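Local coordinates for protein exoribonuclease II, mitochondrial (Candida glabrata, PDB 6F3H) that degrades RNA from its 3' end as the exoribonuclease component of the mitochondrial RNA degradosome, with a magnesium-binding active site in its RNB domain, at residues 424-429 and 493-498; 507-512 and 619-624; 615-620 and 691-696; 632-637 and 681-686. The protein carries 1 engineered substitution. All blocks are in the same frame, centred on the assembly; numbering follows the deposited sequence.

In the fold
All four contacts lie in the RNB domain and lead from its sheet to the bound RNA. Contact 1 pairs strands 421-429 and 488-499; at its end the I428 side chain is about 4 Å from that of the Mg-binding D410 and about 9 Å from the magnesium ion. Helix 603-625 lies against this sheet, F493 CE2 meeting C619 SG at 3.4 Å, and it serves both contact 2, at the strand corner 507-512, and contact 3, on the loop 691-696. Contacts 3 and 4 are joined by backbone: R633 N lies 2.9 Å from Y693 O. Together they set Y693, R633 and H685 against consecutive phosphates of chain C.

Contact 1. Residues 424-429 and 493-498; sequences IHIHIA and FSFELV
I424 opens the ladder with a matched pair of bonds to F495: its N reaches F495 O at 2.7 Å, nearly along the C=O axis, and its O takes the F495 N-H in return. The two strands run antiparallel, 166° between their directions. CG1 of I424, turned anti to the carbonyl carbon, crosses L497 at about a right angle and meets CD1 at 3.4 Å, while CB sits over one face of the F495 ring. CG of F495 sits in the crowded position between backbone N and carbonyl carbon (chi1 51°), which brings the ring against I424.

H425 forms a non-hydrogen-bonded pair with S494, the backbones 4.4 Å apart from CA to CA. On this face of the sheet ND1 of H425 and OG of S494 are hydrogen-bonded at 2.6 Å, the hydroxyl lying at the ring edge near its plane. F392 also meets the H425 ring edge-to-face.

I426 repeats the doubly bonded pattern, I426 N to F493 O and F493 N to I426 O, both 2.9 Å, with both donors lifted above the carbonyl plane. CG1 of I426 faces CE1 of F495. Further on, I428 crosses F493 obliquely and lays CG1 3.9 Å from CE1.

The two faces therefore differ in character. Isoleucines and phenylalanines form a greasy layer, covered by helix 603-625 through T615, L614 and C619, whereas the other face gives the buried H425 ND1 and S494 OG a partner in each other. Four backbone bonds join the strands, and I428 at the ladder's end lies about 4 Å, side chain to side chain, from the Mg-binding D410.

Contact 2. Residues 507-512 and 619-624; sequences VDYDTF and CAAFFQ
Strand 505-519 breaks its run in 507-512: after D508 the chain turns a corner through 509-511, where the backbone angles are helical, and F512 N returns a bond to Y509 O. T511 N likewise bonds to D508 O, at 2.8 Å. Residues 619-624 are a regular piece of helix 603-625. The backbones stay well apart, 9.0 Å between the CA atoms of F512 and F622, so side chains of 507-512 reach across to the helix and no hydrogen bond crosses the gap.

Y509 and F512 both hold CG anti to the backbone N (chi1 179° and 177°), which sends the two rings out together from the corner to the helix. This is the outer edge of the packing of helix 603-625 on the RNB-domain sheet, with L618 of the same helix touching both rings.

F512 and F622 make an offset edge-to-face pair, the F512 edge directed to the face of F622; the two side chains cross at about a right angle, their ring planes 60° apart and the ring centroids 5.6 Å. CE2 of F512 does the touching, 3.5 Å from CD1 of F622, and CZ lies loosely near SG of C619. Y509 arrives tip first: OH lies 3.6 Å from CA of F622, and CE1 rests against CB of A621 at 4.1 Å. F622 also touches L712 of helix 703-716.

Contact 3. Residues 615-620 and 691-696; sequences TNKLCA and TAYLTV. With nucleotides of chain C.
N616 has the most surface buried of any residue here, and its side chain is gripped at both ends. OD1 accepts the N-H of V696 at 2.7 Å, the donor standing well above the carbonyl plane. ND2 gives a proton to OH of Y693 at 3.2 Å, close to the amide plane. With chi1 at -72°, CG is anti to the carbonyl carbon, and the amide is laid along the loop from Y693 to V696. The backbone adds a third tie, L694 N to N616 O.

L694 and V696, next in buried surface, fill in along the helix: CD2 of L694 lies 3.8 Å from CB of C619, and CG2 of V696 rests on SG of C619. N708 of helix 703-716 touches both L694 and V696.

The Y693 ring, with CG anti to the backbone N (chi1 -171°), folds back so that CB of N616 comes over one face in a CH-pi contact, 3.8 Å from the centroid. Amide and ring planes are 74° apart. CG of K617 meets the same ring at its edge, and the lysine chain then bends away to a salt bridge with D567. Since Y693 OH accepts from N616 and donates to OP1 of U4 of chain C at 2.5 Å, the asparagine is placed as a second-shell residue and probably orients the hydroxyl.

The arrangement belongs to the RNA channel of an RNB-family nuclease, where an extended loop, fastened to helix 603-625, carries a tyrosine to the backbone of the substrate strand.

Contact 4. Residues 632-637 and 681-686; sequences YRCYNG and FPLPHK. With nucleotides of chain C.
Two backbone bonds make a single bridge between Y635 and H685. Y635 N points at a lone pair of P684 O, 3.2 Å away and nearly straight at 171°, while K686 N to Y635 O is weak. Two waters also link the segments: one molecule lies between R633 O and L683 O, another between P684 O and OD1 of N636.

Ring contacts carry much of the rest. P682 lies on one face of Y632, its N over the ring centre and its CD 3.9 Å from the centroid in a CH-pi contact. CB of Y635 comes over the face of H685 in the same manner. The Y635 and H685 rings are nearly parallel but slid apart, with little overlap. Apolar packing is narrower: SG of C634 meets CB of L683 at 3.5 Å, and CG of R633 abuts the H685 edge at CD2.

This short strand and the loop after strand 677-679 line the path of the bound RNA, consistent with the RNA channel of RNB-family nucleases.

The polar tips face phosphates of chain C. H685, its CG anti to the backbone N (chi1 -170°), sends NE2 to OP1 of A3 of chain C at 2.7 Å and 171°. R633 runs alongside H685, bends at its third torsion, and donates weakly from NH1 to OP2 of U4 of chain C at 3.0 Å; its CD also lies 3.2 Å from OP1 of A3 of chain C. Y635 rests CE2 on the ribose C5' of G2 of chain C, at 3.9 Å, and its OH is held by S674 N.

Contact 1. Residues 424-429 and 493-498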
# COMPACT_ATOMS: atom_id res chain seq x y z
N ILE A 424 19.05 -12.53 -24.05
CA ILE A 424 17.87 -12.67 -23.21
C ILE A 424 16.74 -11.80 -23.71
O ILE A 424 16.95 -10.65 -24.10
CB ILE A 424 18.21 -12.31 -21.77
CG1 ILE A 424 19.54 -12.98 -21.44
CG2 ILE A 424 17.09 -12.74 -20.91
CD1 ILE A 424 19.45 -14.49 -21.40
N HIS A 425 15.54 -12.36 -23.66
CA HIS A 425 14.33 -11.68 -24.08
C HIS A 425 13.31 -11.78 -22.98
O HIS A 425 12.97 -12.88 -22.54
CB HIS A 425 13.78 -12.28 -25.35
CG HIS A 425 14.73 -12.19 -26.50
ND1 HIS A 425 14.78 -11.10 -27.33
CD2 HIS A 425 15.65 -13.07 -26.95
CE1 HIS A 425 15.69 -11.31 -28.26
NE2 HIS A 425 16.23 -12.49 -28.05
N ILE A 426 12.82 -10.63 -22.55
CA ILE A 426 11.80 -10.54 -21.53
C ILE A 426 10.57 -10.01 -22.19
O ILE A 426 10.53 -8.85 -22.63
CB ILE A 426 12.24 -9.63 -20.39
CG1 ILE A 426 13.69 -9.91 -20.10
CG2 ILE A 426 11.38 -9.87 -19.17
CD1 ILE A 426 13.89 -11.32 -19.58
N HIS A 427 9.56 -10.85 -22.27
CA HIS A 427 8.35 -10.50 -22.98
C HIS A 427 7.30 -10.17 -21.95
O HIS A 427 6.93 -11.02 -21.14
CB HIS A 427 7.87 -11.63 -23.88
CG HIS A 427 8.99 -12.26 -24.62
ND1 HIS A 427 9.64 -11.62 -25.65
CD2 HIS A 427 9.56 -13.49 -24.51
CE1 HIS A 427 10.58 -12.41 -26.11
NE2 HIS A 427 10.55 -13.55 -25.44
N ILE A 428 6.86 -8.94 -21.98
CA ILE A 428 5.90 -8.44 -21.03
C ILE A 428 4.59 -8.34 -21.78
O ILE A 428 4.57 -7.89 -22.94
CB ILE A 428 6.36 -7.07 -20.50
CG1 ILE A 428 7.61 -7.24 -19.66
CG2 ILE A 428 5.30 -6.49 -19.63
CD1 ILE A 428 7.61 -8.51 -18.84
N ALA A 429 3.50 -8.76 -21.16
CA ALA A 429 2.21 -8.59 -21.81
C ALA A 429 2.04 -7.12 -22.19
O ALA A 429 2.63 -6.23 -21.56
CB ALA A 429 1.09 -9.05 -20.89
N PHE A 493 11.97 -6.88 -24.21
CA PHE A 493 13.21 -6.20 -23.87
C PHE A 493 14.32 -7.21 -24.04
O PHE A 493 14.31 -8.25 -23.38
CB PHE A 493 13.18 -5.70 -22.43
CG PHE A 493 12.00 -4.84 -22.15
CD1 PHE A 493 10.75 -5.42 -21.90
CD2 PHE A 493 12.12 -3.46 -22.12
CE1 PHE A 493 9.64 -4.62 -21.64
CE2 PHE A 493 11.02 -2.67 -21.86
CZ PHE A 493 9.77 -3.25 -21.62
N SER A 494 15.26 -6.91 -24.91
CA SER A 494 16.25 -7.88 -25.30
C SER A 494 17.62 -7.31 -25.04
O SER A 494 17.83 -6.10 -25.16
CB SER A 494 16.09 -8.24 -26.77
OG SER A 494 14.72 -8.47 -27.07
N PHE A 495 18.54 -8.17 -24.63
CA PHE A 495 19.91 -7.76 -24.35
C PHE A 495 20.76 -8.99 -24.12
O PHE A 495 20.25 -10.10 -23.94
CB PHE A 495 19.98 -6.85 -23.15
CG PHE A 495 19.29 -7.43 -21.99
CD1 PHE A 495 17.94 -7.21 -21.80
CD2 PHE A 495 19.97 -8.27 -21.13
CE1 PHE A 495 17.27 -7.77 -20.72
CE2 PHE A 495 19.33 -8.84 -20.06
CZ PHE A 495 17.96 -8.59 -19.85
N GLU A 496 22.07 -8.78 -24.10
CA GLU A 496 23.01 -9.87 -24.00
C GLU A 496 23.92 -9.74 -22.80
O GLU A 496 24.35 -8.64 -22.43
CB GLU A 496 23.85 -9.98 -25.24
CG GLU A 496 23.06 -10.54 -26.38
CD GLU A 496 23.64 -10.15 -27.71
OE1 GLU A 496 24.84 -9.84 -27.75
OE2 GLU A 496 22.89 -10.15 -28.72
N LEU A 497 24.19 -10.89 -22.22
CA LEU A 497 25.06 -11.04 -21.07
C LEU A 497 26.23 -11.91 -21.45
O LEU A 497 26.07 -12.90 -22.17
CB LEU A 497 24.34 -11.66 -19.91
CG LEU A 497 23.19 -10.80 -19.47
CD1 LEU A 497 21.97 -11.64 -19.40
CD2 LEU A 497 23.57 -10.32 -18.12
N VAL A 498 27.38 -11.52 -20.95
CA VAL A 498 28.63 -12.21 -21.21
C VAL A 498 29.16 -12.75 -19.89
O VAL A 498 29.17 -12.05 -18.88
CB VAL A 498 29.62 -11.25 -21.88
CG1 VAL A 498 28.91 -10.59 -23.02
CG2 VAL A 498 30.04 -10.17 -20.93

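Contact 2. Residues 507-512 and 619-624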
# COMPACT_ATOMS: atom_id res chain seq x y z
N VAL A 507 26.89 -7.17 -18.47
CA VAL A 507 25.68 -6.86 -19.22
C VAL A 507 26.03 -5.81 -20.28
O VAL A 507 26.48 -4.70 -19.95
CB VAL A 507 24.59 -6.36 -18.27
CG1 VAL A 507 25.18 -5.31 -17.31
CG2 VAL A 507 23.42 -5.80 -19.04
N ASP A 508 25.77 -6.13 -21.53
CA ASP A 508 26.08 -5.17 -22.59
C ASP A 508 24.87 -4.28 -22.79
O ASP A 508 23.91 -4.67 -23.46
CB ASP A 508 26.48 -5.87 -23.88
CG ASP A 508 27.09 -4.91 -24.89
OD1 ASP A 508 27.66 -3.88 -24.46
OD2 ASP A 508 26.99 -5.16 -26.11
N TYR A 509 24.90 -3.07 -22.21
CA TYR A 509 23.76 -2.18 -22.34
C TYR A 509 23.57 -1.75 -23.78
O TYR A 509 22.46 -1.38 -24.18
CB TYR A 509 23.89 -0.95 -21.43
CG TYR A 509 22.73 0.02 -21.57
CD1 TYR A 509 21.45 -0.33 -21.14
CD2 TYR A 509 22.89 1.26 -22.18
CE1 TYR A 509 20.38 0.55 -21.29
CE2 TYR A 509 21.82 2.14 -22.32
CZ TYR A 509 20.57 1.78 -21.88
OH TYR A 509 19.52 2.65 -22.03
N ASP A 510 24.63 -1.79 -24.58
CA ASP A 510 24.48 -1.49 -25.99
C ASP A 510 23.66 -2.57 -26.70
O ASP A 510 23.04 -2.29 -27.72
CB ASP A 510 25.88 -1.31 -26.58
CG ASP A 510 25.87 -0.69 -27.96
OD1 ASP A 510 25.12 -1.16 -28.84
OD2 ASP A 510 26.64 0.27 -28.17
N THR A 511 23.60 -3.79 -26.15
CA THR A 511 22.67 -4.80 -26.65
C THR A 511 21.22 -4.43 -26.40
O THR A 511 20.32 -4.87 -27.13
CB THR A 511 22.88 -6.16 -26.00
OG1 THR A 511 24.27 -6.45 -25.89
CG2 THR A 511 22.21 -7.21 -26.83
N PHE A 512 20.97 -3.67 -25.35
CA PHE A 512 19.62 -3.50 -24.84
C PHE A 512 18.71 -2.94 -25.91
O PHE A 512 19.03 -1.95 -26.56
CB PHE A 512 19.63 -2.58 -23.63
CG PHE A 512 18.25 -2.30 -23.08
CD1 PHE A 512 17.64 -3.18 -22.20
CD2 PHE A 512 17.55 -1.16 -23.46
CE1 PHE A 512 16.36 -2.92 -21.70
CE2 PHE A 512 16.28 -0.91 -22.96
CZ PHE A 512 15.68 -1.79 -22.08
N CYS A 619 15.15 -0.24 -17.68
CA CYS A 619 14.24 0.78 -18.20
C CYS A 619 14.42 2.09 -17.48
O CYS A 619 14.10 3.15 -18.04
CB CYS A 619 12.80 0.35 -18.12
SG CYS A 619 12.39 -0.72 -19.42
N ALA A 620 14.89 2.05 -16.25
CA ALA A 620 15.31 3.28 -15.60
C ALA A 620 16.31 4.00 -16.48
O ALA A 620 16.10 5.16 -16.87
CB ALA A 620 15.91 2.97 -14.23
N ALA A 621 17.39 3.30 -16.85
CA ALA A 621 18.42 3.89 -17.69
C ALA A 621 17.82 4.41 -18.98
O ALA A 621 18.10 5.53 -19.41
CB ALA A 621 19.51 2.86 -17.97
N PHE A 622 16.95 3.61 -19.58
CA PHE A 622 16.39 3.94 -20.88
C PHE A 622 15.55 5.21 -20.81
O PHE A 622 15.72 6.12 -21.63
CB PHE A 622 15.58 2.74 -21.33
CG PHE A 622 15.08 2.80 -22.73
CD1 PHE A 622 15.92 2.51 -23.79
CD2 PHE A 622 13.74 3.03 -22.98
CE1 PHE A 622 15.44 2.51 -25.09
CE2 PHE A 622 13.25 3.04 -24.27
CZ PHE A 622 14.10 2.78 -25.33
N PHE A 623 14.67 5.30 -19.82
CA PHE A 623 13.80 6.46 -19.72
C PHE A 623 14.60 7.73 -19.48
O PHE A 623 14.26 8.81 -19.98
CB PHE A 623 12.78 6.25 -18.60
CG PHE A 623 11.49 5.68 -19.06
CD1 PHE A 623 11.45 4.43 -19.63
CD2 PHE A 623 10.31 6.37 -18.92
CE1 PHE A 623 10.26 3.89 -20.06
CE2 PHE A 623 9.11 5.83 -19.35
CZ PHE A 623 9.09 4.59 -19.92
N GLN A 624 15.67 7.62 -18.70
CA GLN A 624 16.47 8.79 -18.39
C GLN A 624 17.26 9.25 -19.61
O GLN A 624 17.26 10.44 -19.95
CB GLN A 624 17.40 8.45 -17.24
CG GLN A 624 16.70 8.28 -15.92
CD GLN A 624 17.66 7.78 -14.85
OE1 GLN A 624 18.18 8.58 -14.07
NE2 GLN A 624 17.90 6.48 -14.82

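Contact 3. Residues 615-620 and 691-696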
# COMPACT_ATOMS: atom_id res chain seq x y z
N THR A 615 15.43 -6.14 -15.54
CA THR A 615 14.61 -5.46 -16.53
C THR A 615 14.17 -4.10 -16.05
O THR A 615 14.19 -3.12 -16.80
CB THR A 615 13.36 -6.28 -16.78
OG1 THR A 615 13.72 -7.64 -17.05
CG2 THR A 615 12.57 -5.70 -17.92
N ASN A 616 13.71 -4.04 -14.81
CA ASN A 616 13.21 -2.79 -14.28
C ASN A 616 14.35 -1.81 -14.09
O ASN A 616 14.19 -0.61 -14.35
CB ASN A 616 12.45 -3.06 -13.00
CG ASN A 616 11.14 -3.72 -13.26
OD1 ASN A 616 10.47 -3.42 -14.24
ND2 ASN A 616 10.75 -4.63 -12.38
N LYS A 617 15.53 -2.29 -13.68
CA LYS A 617 16.68 -1.40 -13.57
C LYS A 617 17.02 -0.80 -14.92
O LYS A 617 17.35 0.39 -15.01
CB LYS A 617 17.91 -2.13 -13.03
CG LYS A 617 17.94 -2.32 -11.54
CD LYS A 617 19.33 -2.73 -11.10
CE LYS A 617 19.65 -4.20 -11.42
NZ LYS A 617 20.92 -4.63 -10.76
N LEU A 618 16.96 -1.59 -15.98
CA LEU A 618 17.41 -1.10 -17.27
C LEU A 618 16.46 -0.06 -17.86
O LEU A 618 16.91 0.91 -18.47
CB LEU A 618 17.59 -2.25 -18.24
CG LEU A 618 18.85 -3.05 -17.89
CD1 LEU A 618 19.02 -4.24 -18.81
CD2 LEU A 618 20.08 -2.16 -17.89
N CYS A 619 15.15 -0.24 -17.68
CA CYS A 619 14.24 0.78 -18.20
C CYS A 619 14.42 2.09 -17.48
O CYS A 619 14.10 3.15 -18.04
CB CYS A 619 12.80 0.35 -18.12
SG CYS A 619 12.39 -0.72 -19.42
N ALA A 620 14.89 2.05 -16.25
CA ALA A 620 15.31 3.28 -15.60
C ALA A 620 16.31 4.00 -16.48
O ALA A 620 16.10 5.16 -16.87
CB ALA A 620 15.91 2.97 -14.23
N THR A 691 20.95 2.48 -7.83
CA THR A 691 20.52 3.11 -9.06
C THR A 691 19.00 3.19 -9.11
O THR A 691 18.28 2.56 -8.32
CB THR A 691 21.11 2.37 -10.27
OG1 THR A 691 20.97 3.20 -11.42
CG2 THR A 691 20.45 0.99 -10.50
N ALA A 692 18.51 4.02 -10.03
CA ALA A 692 17.08 4.16 -10.27
C ALA A 692 16.44 2.82 -10.62
O ALA A 692 17.11 1.87 -11.02
CB ALA A 692 16.84 5.17 -11.40
N TYR A 693 15.11 2.76 -10.48
CA TYR A 693 14.33 1.53 -10.66
C TYR A 693 12.96 1.91 -11.19
O TYR A 693 12.26 2.68 -10.54
CB TYR A 693 14.21 0.78 -9.34
CG TYR A 693 13.63 -0.61 -9.42
CD1 TYR A 693 14.42 -1.68 -9.79
CD2 TYR A 693 12.32 -0.86 -9.04
CE1 TYR A 693 13.91 -2.96 -9.84
CE2 TYR A 693 11.80 -2.14 -9.08
CZ TYR A 693 12.60 -3.19 -9.48
OH TYR A 693 12.11 -4.48 -9.53
N LEU A 694 12.58 1.38 -12.35
CA LEU A 694 11.33 1.76 -12.99
C LEU A 694 10.60 0.50 -13.40
O LEU A 694 11.10 -0.25 -14.24
CB LEU A 694 11.60 2.66 -14.20
CG LEU A 694 10.40 3.21 -14.97
CD1 LEU A 694 10.55 4.69 -15.16
CD2 LEU A 694 10.25 2.55 -16.33
N THR A 695 9.43 0.26 -12.83
CA THR A 695 8.78 -1.04 -12.93
C THR A 695 7.94 -1.10 -14.19
O THR A 695 7.05 -0.27 -14.39
CB THR A 695 7.92 -1.35 -11.70
OG1 THR A 695 6.85 -0.41 -11.62
CG2 THR A 695 8.74 -1.27 -10.44
N VAL A 696 8.20 -2.11 -15.03
CA VAL A 696 7.53 -2.29 -16.31
C VAL A 696 7.05 -3.72 -16.47
O VAL A 696 6.31 -4.05 -17.41
CB VAL A 696 8.49 -1.93 -17.44
CG1 VAL A 696 8.60 -0.44 -17.58
CG2 VAL A 696 9.83 -2.51 -17.12
P U C 4 9.98 -5.85 -6.96
OP1 U C 4 10.05 -5.08 -8.21
OP2 U C 4 8.88 -5.63 -6.00
O5' U C 4 9.90 -7.36 -7.39
C5' U C 4 10.98 -7.93 -8.08
C4' U C 4 10.68 -9.36 -8.33
O4' U C 4 10.77 -10.08 -7.07
C3' U C 4 9.26 -9.62 -8.77
O3' U C 4 9.03 -9.31 -10.13
C2' U C 4 9.07 -11.08 -8.39
O2' U C 4 9.73 -11.93 -9.32
C1' U C 4 9.82 -11.13 -7.06
N1 U C 4 8.90 -10.94 -5.92
C2 U C 4 8.33 -12.09 -5.41
O2 U C 4 8.58 -13.20 -5.85
N3 U C 4 7.48 -11.90 -4.36
C4 U C 4 7.14 -10.69 -3.80
O4 U C 4 6.35 -10.70 -2.85
C5 U C 4 7.76 -9.54 -4.38
C6 U C 4 8.60 -9.69 -5.40

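Contact 4. Residues 632-637 and 681-686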
# COMPACT_ATOMS: atom_id res chain seq x y z
N TYR A 632 8.92 6.04 -11.21
CA TYR A 632 9.98 5.24 -10.63
C TYR A 632 9.54 4.73 -9.28
O TYR A 632 8.53 5.17 -8.74
CB TYR A 632 11.27 6.05 -10.50
CG TYR A 632 11.72 6.69 -11.80
CD1 TYR A 632 11.01 7.74 -12.36
CD2 TYR A 632 12.83 6.21 -12.48
CE1 TYR A 632 11.40 8.31 -13.56
CE2 TYR A 632 13.24 6.77 -13.69
CZ TYR A 632 12.51 7.83 -14.23
OH TYR A 632 12.88 8.43 -15.44
N ARG A 633 10.29 3.78 -8.75
CA ARG A 633 10.08 3.28 -7.41
C ARG A 633 11.39 3.47 -6.68
O ARG A 633 12.42 2.95 -7.12
CB ARG A 633 9.67 1.81 -7.41
CG ARG A 633 9.89 1.16 -6.06
CD ARG A 633 9.38 -0.26 -5.98
NE ARG A 633 8.20 -0.45 -6.80
CZ ARG A 633 7.70 -1.64 -7.09
NH1 ARG A 633 8.30 -2.73 -6.62
NH2 ARG A 633 6.61 -1.73 -7.86
N CYS A 634 11.36 4.18 -5.56
CA CYS A 634 12.56 4.68 -4.90
C CYS A 634 12.57 4.23 -3.46
O CYS A 634 11.56 3.76 -2.93
CB CYS A 634 12.66 6.21 -4.96
SG CYS A 634 12.06 6.89 -6.51
N TYR A 635 13.73 4.35 -2.84
CA TYR A 635 13.87 4.01 -1.43
C TYR A 635 15.02 4.85 -0.90
O TYR A 635 16.14 4.74 -1.42
CB TYR A 635 14.13 2.51 -1.24
CG TYR A 635 14.33 2.11 0.21
CD1 TYR A 635 15.49 2.44 0.88
CD2 TYR A 635 13.36 1.42 0.91
CE1 TYR A 635 15.68 2.12 2.20
CE2 TYR A 635 13.55 1.09 2.26
CZ TYR A 635 14.72 1.44 2.89
OH TYR A 635 14.99 1.15 4.21
N ASN A 636 14.74 5.65 0.13
CA ASN A 636 15.72 6.58 0.68
C ASN A 636 16.47 6.01 1.85
O ASN A 636 17.66 6.27 2.01
CB ASN A 636 15.07 7.87 1.17
CG ASN A 636 14.60 8.74 0.06
OD1 ASN A 636 14.88 8.50 -1.11
ND2 ASN A 636 13.85 9.79 0.42
N GLY A 637 15.77 5.35 2.74
CA GLY A 637 16.39 4.97 3.97
C GLY A 637 16.14 6.07 4.97
O GLY A 637 15.41 7.03 4.72
N PHE A 681 10.32 11.13 -10.72
CA PHE A 681 11.64 11.33 -11.28
C PHE A 681 12.60 10.36 -10.62
O PHE A 681 12.37 9.92 -9.50
CB PHE A 681 12.11 12.77 -11.09
CG PHE A 681 11.78 13.33 -9.76
CD1 PHE A 681 12.55 12.99 -8.66
CD2 PHE A 681 10.69 14.18 -9.60
CE1 PHE A 681 12.24 13.50 -7.41
CE2 PHE A 681 10.38 14.70 -8.36
CZ PHE A 681 11.15 14.36 -7.26
N PRO A 682 13.70 10.03 -11.30
CA PRO A 682 14.61 8.99 -10.80
C PRO A 682 15.21 9.34 -9.45
O PRO A 682 15.70 10.45 -9.23
CB PRO A 682 15.69 8.94 -11.87
CG PRO A 682 15.58 10.27 -12.58
CD PRO A 682 14.14 10.57 -12.59
N LEU A 683 15.20 8.36 -8.56
CA LEU A 683 15.88 8.42 -7.29
C LEU A 683 16.35 7.01 -7.02
O LEU A 683 15.70 6.05 -7.44
CB LEU A 683 14.95 8.87 -6.15
CG LEU A 683 14.66 10.36 -6.21
CD1 LEU A 683 13.57 10.70 -5.25
CD2 LEU A 683 15.92 11.12 -5.91
N PRO A 684 17.48 6.84 -6.35
CA PRO A 684 17.97 5.49 -6.11
C PRO A 684 16.97 4.68 -5.29
O PRO A 684 16.41 5.16 -4.30
CB PRO A 684 19.28 5.70 -5.35
CG PRO A 684 19.31 7.15 -4.96
CD PRO A 684 18.42 7.88 -5.91
N HIS A 685 16.76 3.43 -5.71
CA HIS A 685 16.12 2.43 -4.86
C HIS A 685 17.29 1.74 -4.19
O HIS A 685 17.89 0.81 -4.73
CB HIS A 685 15.24 1.48 -5.66
CG HIS A 685 14.39 0.60 -4.81
ND1 HIS A 685 14.90 -0.11 -3.74
CD2 HIS A 685 13.06 0.34 -4.83
CE1 HIS A 685 13.93 -0.78 -3.15
NE2 HIS A 685 12.80 -0.53 -3.79
N LYS A 686 17.66 2.27 -3.03
CA LYS A 686 18.91 1.94 -2.37
C LYS A 686 18.96 0.53 -1.80
O LYS A 686 20.00 0.20 -1.22
CB LYS A 686 19.17 2.97 -1.30
CG LYS A 686 19.40 4.33 -1.92
CD LYS A 686 19.95 5.26 -0.90
CE LYS A 686 19.90 6.68 -1.39
NZ LYS A 686 20.26 7.62 -0.29
P A C 3 10.44 -2.83 -2.28
OP1 A C 3 10.40 -1.77 -3.32
OP2 A C 3 9.21 -3.22 -1.60
O5' A C 3 11.07 -4.17 -2.87
C5' A C 3 12.28 -4.15 -3.61
C4' A C 3 12.65 -5.51 -4.15
O4' A C 3 13.01 -6.39 -3.06
C3' A C 3 11.54 -6.25 -4.89
O3' A C 3 11.41 -5.83 -6.24
C2' A C 3 11.95 -7.71 -4.72
O2' A C 3 12.98 -8.07 -5.61
C1' A C 3 12.52 -7.69 -3.31
N9 A C 3 11.43 -7.90 -2.37
C8 A C 3 10.63 -6.97 -1.78
N7 A C 3 9.71 -7.50 -1.02
C5 A C 3 9.95 -8.84 -1.17
C6 A C 3 9.32 -9.94 -0.62
N6 A C 3 8.29 -9.82 0.22
N1 A C 3 9.80 -11.15 -0.97
C2 A C 3 10.85 -11.24 -1.82
N3 A C 3 11.53 -10.27 -2.41
C4 A C 3 10.99 -9.11 -2.02
P G C 2 8.51 -2.01 2.69
OP1 G C 2 7.99 -0.96 1.76
OP2 G C 2 7.76 -3.22 3.16
O5' G C 2 9.86 -2.62 2.13
C5' G C 2 10.98 -1.79 1.92
C4' G C 2 12.07 -2.52 1.19
O4' G C 2 12.68 -3.51 2.04
C3' G C 2 11.64 -3.30 -0.03
O3' G C 2 11.48 -2.45 -1.15
C2' G C 2 12.77 -4.30 -0.18
O2' G C 2 13.91 -3.72 -0.79
C1' G C 2 13.10 -4.60 1.27
N9 G C 2 12.34 -5.73 1.75
C8 G C 2 11.25 -5.59 2.56
N7 G C 2 10.73 -6.74 2.84
C5 G C 2 11.54 -7.64 2.16
C6 G C 2 11.44 -9.04 2.12
O6 G C 2 10.57 -9.69 2.70
N1 G C 2 12.45 -9.62 1.33
C2 G C 2 13.46 -8.94 0.65
N2 G C 2 14.34 -9.71 -0.06
N3 G C 2 13.55 -7.60 0.69
C4 G C 2 12.56 -7.05 1.47
P U C 4 9.98 -5.85 -6.96
OP1 U C 4 10.05 -5.08 -8.21
OP2 U C 4 8.88 -5.63 -6.00
O5' U C 4 9.90 -7.36 -7.39
C5' U C 4 10.98 -7.93 -8.08
C4' U C 4 10.68 -9.36 -8.33
O4' U C 4 10.77 -10.08 -7.07
C3' U C 4 9.26 -9.62 -8.77
O3' U C 4 9.03 -9.31 -10.13
C2' U C 4 9.07 -11.08 -8.39
O2' U C 4 9.73 -11.93 -9.32
C1' U C 4 9.82 -11.13 -7.06
N1 U C 4 8.90 -10.94 -5.92
C2 U C 4 8.33 -12.09 -5.41
O2 U C 4 8.58 -13.20 -5.85
N3 U C 4 7.48 -11.90 -4.36
C4 U C 4 7.14 -10.69 -3.80
O4 U C 4 6.35 -10.70 -2.85
C5 U C 4 7.76 -9.54 -4.38
C6 U C 4 8.60 -9.69 -5.40
O HOH W 1 13.67 4.77 -8.94
O HOH W 2 16.88 7.58 -3.09